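Local coordinates for fumarate lyase (Mesorhizobium sp., PDB 3C8T), which belongs to the fumarate lyase family of largely helical enzymes and is assembled here from four chains, at residues V31-A36 with Q105-T110. Residues are numbered along the deposited sequence; the frame is centred on the assembly and turned at random.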
ATOM      1  N   VAL A  31      33.768  -6.995  -6.100  1.00 35.39           N
ATOM      2  CA  VAL A  31      35.212  -7.047  -6.314  1.00 35.51           C
ATOM      3  C   VAL A  31      35.804  -5.633  -6.313  1.00 36.51           C
ATOM      4  O   VAL A  31      36.795  -5.371  -5.599  1.00 38.25           O
ATOM      5  CB  VAL A  31      35.560  -7.784  -7.643  1.00 35.82           C
ATOM      6  CG1 VAL A  31      37.054  -7.862  -7.835  1.00 36.60           C
ATOM      7  CG2 VAL A  31      34.939  -9.180  -7.674  1.00 34.03           C
ATOM      8  N   GLU A  32      35.194  -4.715  -7.077  1.00 36.42           N
ATOM      9  CA  GLU A  32      35.641  -3.315  -7.115  1.00 36.76           C
ATOM     10  C   GLU A  32      35.794  -2.723  -5.714  1.00 35.17           C
ATOM     11  O   GLU A  32      36.789  -2.067  -5.413  1.00 35.62           O
ATOM     12  CB  GLU A  32      34.736  -2.453  -8.036  1.00 36.49           C
ATOM     13  CG  GLU A  32      35.002  -0.960  -7.926  1.00 39.88           C
ATOM     14  CD  GLU A  32      34.138  -0.079  -8.825  1.00 40.97           C
ATOM     15  OE1 GLU A  32      33.285  -0.600  -9.600  1.00 45.30           O
ATOM     16  OE2 GLU A  32      34.330   1.168  -8.753  1.00 45.60           O
ATOM     17  N   THR A  33      34.832  -3.000  -4.840  1.00 34.97           N
ATOM     18  CA  THR A  33      34.816  -2.513  -3.453  1.00 33.42           C
ATOM     19  C   THR A  33      35.966  -3.129  -2.637  1.00 33.34           C
ATOM     20  O   THR A  33      36.659  -2.410  -1.911  1.00 32.07           O
ATOM     21  CB  THR A  33      33.457  -2.855  -2.816  1.00 34.16           C
ATOM     22  OG1 THR A  33      32.404  -2.280  -3.605  1.00 33.37           O
ATOM     23  CG2 THR A  33      33.345  -2.392  -1.327  1.00 33.60           C
ATOM     24  N   GLU A  34      36.151  -4.453  -2.745  1.00 32.74           N
ATOM     25  CA  GLU A  34      37.184  -5.165  -1.969  1.00 33.57           C
ATOM     26  C   GLU A  34      38.605  -4.706  -2.354  1.00 34.20           C
ATOM     27  O   GLU A  34      39.473  -4.581  -1.492  1.00 34.65           O
ATOM     28  CB  GLU A  34      37.074  -6.666  -2.175  1.00 33.45           C
ATOM     29  CG  GLU A  34      35.825  -7.282  -1.568  1.00 36.20           C
ATOM     30  CD  GLU A  34      35.995  -7.692  -0.103  1.00 38.79           C
ATOM     31  OE1 GLU A  34      37.056  -7.405   0.504  1.00 38.98           O
ATOM     32  OE2 GLU A  34      35.059  -8.327   0.426  1.00 40.51           O
ATOM     33  N   VAL A  35      38.823  -4.470  -3.648  1.00 34.69           N
ATOM     34  CA  VAL A  35      40.105  -4.012  -4.173  1.00 35.84           C
ATOM     35  C   VAL A  35      40.384  -2.618  -3.666  1.00 36.14           C
ATOM     36  O   VAL A  35      41.502  -2.325  -3.236  1.00 37.48           O
ATOM     37  CB  VAL A  35      40.108  -3.989  -5.739  1.00 35.89           C
ATOM     38  CG1 VAL A  35      41.313  -3.196  -6.299  1.00 37.61           C
ATOM     39  CG2 VAL A  35      40.090  -5.377  -6.283  1.00 35.80           C
ATOM     40  N   ALA A  36      39.370  -1.755  -3.706  1.00 35.97           N
ATOM     41  CA  ALA A  36      39.522  -0.390  -3.240  1.00 35.13           C
ATOM     42  C   ALA A  36      39.789  -0.412  -1.745  1.00 35.22           C
ATOM     43  O   ALA A  36      40.567   0.402  -1.238  1.00 35.83           O
ATOM     44  CB  ALA A  36      38.290   0.443  -3.578  1.00 34.67           C
ATOM     45  N   GLN A 105      27.493  -6.882   4.861  1.00 28.99           N
ATOM     46  CA  GLN A 105      26.662  -5.705   4.497  1.00 28.89           C
ATOM     47  C   GLN A 105      27.444  -4.456   4.042  1.00 29.19           C
ATOM     48  O   GLN A 105      26.914  -3.598   3.281  1.00 29.14           O
ATOM     49  CB  GLN A 105      25.695  -5.333   5.622  1.00 28.84           C
ATOM     50  CG  GLN A 105      24.493  -4.548   5.126  1.00 27.82           C
ATOM     51  CD  GLN A 105      23.601  -4.036   6.248  1.00 26.99           C
ATOM     52  OE1 GLN A 105      23.841  -4.319   7.431  1.00 26.04           O
ATOM     53  NE2 GLN A 105      22.575  -3.272   5.885  1.00 22.56           N
ATOM     54  N   ASP A 106      28.690  -4.333   4.486  1.00 29.02           N
ATOM     55  CA  ASP A 106      29.539  -3.249   3.978  1.00 29.85           C
ATOM     56  C   ASP A 106      29.726  -3.393   2.470  1.00 29.14           C
ATOM     57  O   ASP A 106      29.543  -2.453   1.722  1.00 29.43           O
ATOM     58  CB  ASP A 106      30.903  -3.259   4.636  1.00 29.33           C
ATOM     59  CG  ASP A 106      30.853  -2.880   6.077  1.00 32.56           C
ATOM     60  OD1 ASP A 106      29.873  -2.238   6.521  1.00 36.65           O
ATOM     61  OD2 ASP A 106      31.825  -3.212   6.777  1.00 32.38           O
ATOM     62  N   ILE A 107      30.100  -4.594   2.039  1.00 30.20           N
ATOM     63  CA  ILE A 107      30.411  -4.837   0.635  1.00 29.25           C
ATOM     64  C   ILE A 107      29.153  -4.780  -0.209  1.00 29.10           C
ATOM     65  O   ILE A 107      29.174  -4.183  -1.308  1.00 29.44           O
ATOM     66  CB  ILE A 107      31.144  -6.190   0.399  1.00 29.24           C
ATOM     67  CG1 ILE A 107      32.357  -6.359   1.331  1.00 30.68           C
ATOM     68  CG2 ILE A 107      31.589  -6.305  -1.069  1.00 29.34           C
ATOM     69  CD1 ILE A 107      33.427  -5.234   1.283  1.00 28.19           C
ATOM     70  N   MET A 108      28.067  -5.374   0.312  1.00 28.46           N
ATOM     71  CA  MET A 108      26.754  -5.398  -0.383  1.00 28.00           C
ATOM     72  C   MET A 108      26.070  -4.026  -0.463  1.00 28.58           C
ATOM     73  O   MET A 108      25.524  -3.690  -1.514  1.00 28.67           O
ATOM     74  CB  MET A 108      25.824  -6.430   0.254  1.00 28.49           C
ATOM     75  CG  MET A 108      26.310  -7.878   0.094  1.00 28.44           C
ATOM     76  SD  MET A 108      25.206  -9.180   0.771  1.00 27.01           S
ATOM     77  CE  MET A 108      23.943  -9.112  -0.517  1.00 29.99           C
ATOM     78  N   ASP A 109      26.142  -3.229   0.614  1.00 28.03           N
ATOM     79  CA  ASP A 109      25.633  -1.856   0.613  1.00 28.09           C
ATOM     80  C   ASP A 109      26.417  -0.973  -0.346  1.00 28.09           C
ATOM     81  O   ASP A 109      25.855  -0.215  -1.150  1.00 27.92           O
ATOM     82  CB  ASP A 109      25.769  -1.236   2.011  1.00 28.30           C
ATOM     83  CG  ASP A 109      24.533  -1.455   2.906  1.00 29.83           C
ATOM     84  OD1 ASP A 109      23.548  -2.068   2.473  1.00 29.49           O
ATOM     85  OD2 ASP A 109      24.554  -0.982   4.063  1.00 31.66           O
ATOM     86  N   THR A 110      27.731  -1.077  -0.262  1.00 28.43           N
ATOM     87  CA  THR A 110      28.613  -0.268  -1.113  1.00 27.23           C
ATOM     88  C   THR A 110      28.504  -0.627  -2.575  1.00 26.95           C
ATOM     89  O   THR A 110      28.408   0.267  -3.410  1.00 27.61           O
ATOM     90  CB  THR A 110      30.086  -0.340  -0.657  1.00 28.00           C
ATOM     91  OG1 THR A 110      30.206   0.192   0.671  1.00 27.51           O
ATOM     92  CG2 THR A 110      30.957   0.494  -1.617  1.00 26.14           C
TER
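Ile107 meets Glu34 and Thr33 where helix 23-43 crosses the start of helix 104-140, a worked example of packing in which residues 31-36 and 105-110 share no hydrogen bond. Its CB already points toward 31-36. From there CG1, which lies opposite the carbonyl carbon across the CA-CB bond (chi1 -51°), is sent to the carboxylate of Glu34, with CG1 3.5 Å from Glu34 OE2. The terminal methyl CD1 lies over the same face of the carboxylate, 3.8 Å from Glu34 CD, and also touches the methyl of Thr33, CD1 to CG2 3.9 Å. Glu34 reaches this place by bending at chi2 (-88°), and its chain crosses that of Ile107 at about a right angle. The buried OE2 thus has aliphatic carbon beside it but finds its polar partner in His99 ND1, a residue that also touches Ile107. Thr110 CG2 packs against both OG1 (3.7 Å) and CG2 (3.8 Å) of Thr33, whose OG1 is hydrogen-bonded to Arg29 O in its own helix. Leu215 of helix 204-215 touches Thr110 as well as Ala36. The segment axes approach to 9.4 Å with 120° between their N-to-C directions, running more against than along each other: a buried helix-helix crossing within the helical fold of the fumarate lyase family, joining helix 23-43 to the N-terminal end of the long helix 104-140.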